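2-heptyl-3-hydroxy-4(1H)-quinolone dioxygenase (Mycobacterium abscessus, PDB 6RB3) cleaves the quinolone ring of the Pseudomonas quinolone signal PQS with dioxygen, yielding N-octanoylanthranilate and carbon monoxide. Local coordinates at residues V91-S96 / A116-D121; E221-H226 / Y238-G243. The protein carries 2 engineered substitutions. One frame throughout, in Å; residues are numbered along the deposited sequence.

Interaction 1 (V91-S96 / A116-D121); sequences VPIAHS and AVMILD. Engineered in segment 91-96: S96 (natural residue Ala). With JWW (2-heptylquinoline-3,4-diol), chain D.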
# COMPACT_ATOMS: atom_id res chain seq x y z
N VAL A 91 2.60 -3.50 -12.39
CA VAL A 91 3.23 -2.58 -11.43
C VAL A 91 2.35 -2.36 -10.21
O VAL A 91 1.37 -1.62 -10.28
CB VAL A 91 3.58 -1.25 -12.12
CG1 VAL A 91 4.19 -0.25 -11.17
CG2 VAL A 91 4.50 -1.54 -13.33
N PRO A 92 2.71 -2.92 -9.07
CA PRO A 92 1.98 -2.58 -7.84
C PRO A 92 2.15 -1.12 -7.42
O PRO A 92 3.25 -0.57 -7.45
CB PRO A 92 2.56 -3.53 -6.78
CG PRO A 92 3.25 -4.57 -7.51
CD PRO A 92 3.70 -3.99 -8.83
N ILE A 93 1.04 -0.51 -7.01
CA ILE A 93 0.96 0.79 -6.33
C ILE A 93 0.36 0.47 -4.97
O ILE A 93 -0.83 0.17 -4.90
CB ILE A 93 0.05 1.78 -7.07
CG1 ILE A 93 0.42 1.81 -8.54
CG2 ILE A 93 0.12 3.19 -6.43
CD1 ILE A 93 -0.59 2.64 -9.36
N ALA A 94 1.13 0.57 -3.91
CA ALA A 94 0.67 0.10 -2.61
C ALA A 94 0.68 1.24 -1.59
O ALA A 94 1.62 2.04 -1.55
CB ALA A 94 1.54 -1.06 -2.12
N HIS A 95 -0.37 1.32 -0.78
CA HIS A 95 -0.47 2.37 0.22
C HIS A 95 0.10 1.93 1.56
O HIS A 95 -0.27 0.85 2.06
CB HIS A 95 -1.91 2.81 0.43
CG HIS A 95 -2.08 3.80 1.54
ND1 HIS A 95 -1.66 5.12 1.43
CD2 HIS A 95 -2.68 3.70 2.75
CE1 HIS A 95 -2.01 5.78 2.52
NE2 HIS A 95 -2.60 4.94 3.35
N SER A 96 0.98 2.76 2.11
CA SER A 96 1.47 2.55 3.46
C SER A 96 1.95 1.11 3.62
O SER A 96 2.80 0.64 2.85
CB SER A 96 0.37 2.93 4.47
OG SER A 96 0.87 2.87 5.79
N ALA A 116 8.37 -2.72 -11.73
CA ALA A 116 8.43 -1.59 -10.82
C ALA A 116 7.40 -1.79 -9.72
O ALA A 116 6.48 -2.60 -9.85
CB ALA A 116 8.20 -0.24 -11.52
N VAL A 117 7.63 -1.08 -8.61
CA VAL A 117 6.70 -1.00 -7.48
C VAL A 117 6.67 0.46 -7.06
O VAL A 117 7.71 1.12 -6.98
CB VAL A 117 7.14 -1.89 -6.31
CG1 VAL A 117 6.28 -1.61 -5.09
CG2 VAL A 117 7.01 -3.37 -6.64
N MET A 118 5.48 0.98 -6.81
CA MET A 118 5.31 2.28 -6.18
C MET A 118 4.71 2.12 -4.78
O MET A 118 3.70 1.44 -4.60
CB MET A 118 4.42 3.20 -7.03
CG MET A 118 4.14 4.51 -6.30
SD MET A 118 3.60 5.85 -7.39
CE MET A 118 5.11 6.02 -8.27
N ILE A 119 5.30 2.78 -3.81
CA ILE A 119 4.82 2.79 -2.44
C ILE A 119 4.43 4.22 -2.11
O ILE A 119 5.06 5.17 -2.59
CB ILE A 119 5.88 2.24 -1.46
CG1 ILE A 119 6.19 0.81 -1.89
CG2 ILE A 119 5.42 2.30 -0.06
CD1 ILE A 119 7.23 0.19 -1.08
N LEU A 120 3.35 4.35 -1.34
CA LEU A 120 2.76 5.64 -0.99
C LEU A 120 2.84 5.81 0.51
O LEU A 120 2.16 5.09 1.24
CB LEU A 120 1.29 5.72 -1.42
CG LEU A 120 1.00 5.43 -2.89
CD1 LEU A 120 -0.48 5.60 -3.16
CD2 LEU A 120 1.75 6.30 -3.83
N ASP A 121 3.66 6.75 0.97
CA ASP A 121 3.78 7.12 2.39
C ASP A 121 3.81 5.90 3.32
O ASP A 121 2.87 5.63 4.07
CB ASP A 121 2.64 8.06 2.82
CG ASP A 121 3.14 9.26 3.65
OD1 ASP A 121 3.91 8.97 4.59
OD2 ASP A 121 2.83 10.45 3.34
C10 JWW D . -1.07 3.10 7.86
C13 JWW D . -5.07 2.81 6.85
C15 JWW D . -7.55 3.00 6.74
C17 JWW D . -8.82 4.29 8.38
C01 JWW D . -0.98 1.38 11.24
C02 JWW D . -1.73 0.41 11.91
C03 JWW D . -2.84 -0.16 11.32
C04 JWW D . -3.20 0.24 10.06
C05 JWW D . -2.45 1.18 9.42
C06 JWW D . -1.35 1.77 9.96
C07 JWW D . -0.61 2.77 9.19
C09 JWW D . -2.22 2.50 7.36
C11 JWW D . -2.76 2.79 5.96
C12 JWW D . -4.17 2.20 5.79
C14 JWW D . -6.23 3.55 6.18
C16 JWW D . -8.52 4.17 6.89
N08 JWW D . -2.87 1.54 8.16
O18 JWW D . -0.41 4.07 7.10
O19 JWW D . 0.54 3.43 9.70
O HOH W 1 3.53 4.26 7.01

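Interaction 2 (E221-H226 / Y238-G243); sequences EYDALH and YRRLGG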
# COMPACT_ATOMS: atom_id res chain seq x y z
N GLU A 221 15.59 15.40 7.81
CA GLU A 221 16.42 14.21 7.78
C GLU A 221 15.76 13.08 6.98
O GLU A 221 16.46 12.20 6.45
CB GLU A 221 16.73 13.75 9.21
CG GLU A 221 18.18 14.02 9.68
CD GLU A 221 19.25 13.28 8.83
OE1 GLU A 221 18.95 12.17 8.29
OE2 GLU A 221 20.38 13.83 8.68
N TYR A 222 14.42 13.07 6.90
CA TYR A 222 13.73 12.01 6.17
C TYR A 222 14.06 12.06 4.70
O TYR A 222 14.26 11.01 4.08
CB TYR A 222 12.23 12.11 6.38
CG TYR A 222 11.44 10.87 6.03
CD1 TYR A 222 11.49 9.74 6.88
CD2 TYR A 222 10.60 10.83 4.90
CE1 TYR A 222 10.72 8.57 6.60
CE2 TYR A 222 9.86 9.67 4.59
CZ TYR A 222 9.92 8.55 5.47
OH TYR A 222 9.16 7.46 5.20
N ASP A 223 14.17 13.27 4.13
CA ASP A 223 14.59 13.37 2.74
C ASP A 223 16.07 13.01 2.59
O ASP A 223 16.46 12.38 1.60
CB ASP A 223 14.32 14.78 2.23
CG ASP A 223 12.88 15.17 2.39
OD1 ASP A 223 12.50 15.37 3.56
OD2 ASP A 223 12.12 15.25 1.39
N ALA A 224 16.90 13.41 3.56
CA ALA A 224 18.32 13.07 3.47
C ALA A 224 18.51 11.57 3.45
O ALA A 224 19.35 11.07 2.70
CB ALA A 224 19.10 13.71 4.63
N LEU A 225 17.70 10.84 4.23
CA LEU A 225 17.71 9.38 4.20
C LEU A 225 17.40 8.89 2.81
O LEU A 225 18.11 8.02 2.28
CB LEU A 225 16.71 8.84 5.22
CG LEU A 225 16.46 7.33 5.33
CD1 LEU A 225 17.69 6.62 5.91
CD2 LEU A 225 15.23 7.05 6.21
N HIS A 226 16.39 9.47 2.16
CA HIS A 226 16.02 9.04 0.81
C HIS A 226 17.10 9.38 -0.21
O HIS A 226 17.38 8.57 -1.10
CB HIS A 226 14.69 9.67 0.40
CG HIS A 226 13.52 8.95 0.96
ND1 HIS A 226 13.16 9.01 2.29
CD2 HIS A 226 12.66 8.08 0.38
CE1 HIS A 226 12.11 8.24 2.50
NE2 HIS A 226 11.80 7.64 1.36
N TYR A 238 12.33 8.47 -5.34
CA TYR A 238 11.39 9.02 -4.38
C TYR A 238 10.94 10.40 -4.81
O TYR A 238 11.62 11.09 -5.56
CB TYR A 238 12.00 9.07 -2.97
CG TYR A 238 12.80 10.30 -2.59
CD1 TYR A 238 14.16 10.41 -2.90
CD2 TYR A 238 12.20 11.33 -1.88
CE1 TYR A 238 14.88 11.53 -2.53
CE2 TYR A 238 12.92 12.45 -1.49
CZ TYR A 238 14.26 12.55 -1.84
OH TYR A 238 15.00 13.65 -1.49
N ARG A 239 9.74 10.78 -4.35
CA ARG A 239 9.29 12.15 -4.51
C ARG A 239 8.51 12.58 -3.28
O ARG A 239 7.51 11.95 -2.91
CB ARG A 239 8.40 12.34 -5.76
CG ARG A 239 8.34 13.85 -6.24
CD ARG A 239 9.39 14.09 -7.38
NE ARG A 239 9.30 13.01 -8.36
CZ ARG A 239 10.33 12.46 -9.00
NH1 ARG A 239 11.56 12.91 -8.81
NH2 ARG A 239 10.11 11.45 -9.85
N ARG A 240 8.95 13.65 -2.66
CA ARG A 240 8.14 14.30 -1.65
C ARG A 240 7.08 15.15 -2.36
O ARG A 240 7.37 15.93 -3.26
CB ARG A 240 9.01 15.12 -0.70
CG ARG A 240 8.19 15.83 0.36
CD ARG A 240 9.07 16.65 1.32
NE ARG A 240 9.68 15.83 2.34
CZ ARG A 240 9.07 15.43 3.43
NH1 ARG A 240 7.82 15.78 3.66
NH2 ARG A 240 9.70 14.68 4.31
N LEU A 241 5.83 14.98 -1.96
CA LEU A 241 4.76 15.83 -2.44
C LEU A 241 4.42 16.86 -1.36
O LEU A 241 4.84 16.78 -0.21
CB LEU A 241 3.54 14.99 -2.84
CG LEU A 241 3.81 13.95 -3.92
CD1 LEU A 241 2.51 13.21 -4.30
CD2 LEU A 241 4.43 14.56 -5.14
N GLY A 242 3.68 17.87 -1.75
CA GLY A 242 3.35 18.94 -0.85
C GLY A 242 2.02 18.81 -0.10
O GLY A 242 1.37 19.82 0.20
N GLY A 243 1.60 17.63 0.21
CA GLY A 243 0.29 17.44 0.79
C GLY A 243 0.32 17.62 2.28
O GLY A 243 1.38 17.64 2.92

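Interaction 1 (V91-S96 / A116-D121)
The carbonyl oxygen of M118 is gripped from the neighbouring strand by two groups of 91-96: the amide A94 N donates to M118 O at 2.8 Å, and I93 CA adds a CH···O contact. P92, which has no amide hydrogen, contributes its carbonyl instead, and M118 N meets P92 O at 2.8 Å in an almost straight bond (176° at the hydrogen). Further along, L120 N donates to A94 O in a more bent bond, and S96 N closes the series on L120 O at 2.8 Å. The pairing I93-M118, A94-I119, H95-L120 is parallel, and the strand axes run only 14° apart.

Side chains interlock modestly across the parallel strand pair. On the face carrying I93, M118 and L120, the I93 branch CG2 touches L120 CD1 at 4.1 Å, and helix 253-265 packs on M118 and L120. The other face carries A94, beneath helix 98-113; the same helix covers P92 and V117, and P92 CD lies 4.0 Å from V117 CG2.

Where the strands end, H95 and the engineered S96 line the ligand pocket. The H95 ring, whose CG lies anti to the backbone N (chi1 175°), reaches the start of the ligand's heptyl chain, with H95 CD2 3.3 Å from JWW C11. S96 turns its OG toward the quinolone. D121 extends away from 91-96, its OD2 accepting from S215 N; it is proposed to raise the basicity of the active-site histidine, the residue replaced by A246 here. Adjacent parallel strands joined by helix 98-113 form a beta-alpha-beta crossover in the central sheet of the alpha/beta-hydrolase fold, whose active-site residues cluster at the strands' C-terminal ends.

Interaction 2 (E221-H226 / Y238-G243)
R240 reaches from strand 236-240 to D223 on helix 221-232, joining the helix and second strand of a beta-alpha-beta unit that forms the edge of the alpha/beta-hydrolase sheet. Its CB points toward the helix and lies 3.7 Å from D223 OD2. The extended chain carries R240 CD to 3.4 Å from D223 OD2, and the turn about CG-CD (chi3 -80°) then swings NE onto the carboxylate and presents the NE/NH2 edge of the guanidinium to it. NE donates at 2.7 Å to the syn lone pair of D223 OD2, which lies in the guanidinium plane, while NH2 donates to OD1 at 3.0 Å in a more bent, tilted bond. This is a side-on, two-nitrogen salt bridge with the two planes turned 35° from each other. Both acidic oxygens are thus engaged, and OD1 also accepts from G220 N; NH2 in turn donates to P217 O. The NH2 end also approaches the Y222 ring obliquely.

Two residues earlier on the strand, Y238 meets H226, about one helical turn beyond D223. The Y238 ring lies against the helix, with H226 CB over its centre, 3.4 Å from the centroid, a CH-pi contact. The two rings meet obliquely, with planes at 48°. At the phenol tip, the Y238 hydroxyl bonds to D227 OD1.

H226 is held in place from within its own helix. Its ND1 donates to Y222 O at 2.9 Å, nearly in the imidazole plane, and the backbone H226 N reaches that same oxygen from the opposite face of the carbonyl plane; NE2 of the ring pairs with H212 ND1.

How the interactions relate
The two interactions follow each other along the chain and belong to one sheet. Strands 90-95 and 116-120 of interaction 1 are central; strand 209-214 separates 116-120 from the edge strand 236-240 of interaction 2. Their centres lie 15 Å apart, with nearest atoms about 5 Å from each other and no direct touch. Interaction 1 is buried, whereas interaction 2 lies at the surface. F214, on the intervening strand, touches D121 and also the rings of Y222 and H226. Two beta-alpha-beta units, separated in the chain by the helices between 129 and 202, thus lie side by side from substrate pocket to sheet margin, and Y222 approaches D121 to about 5 Å between side chains.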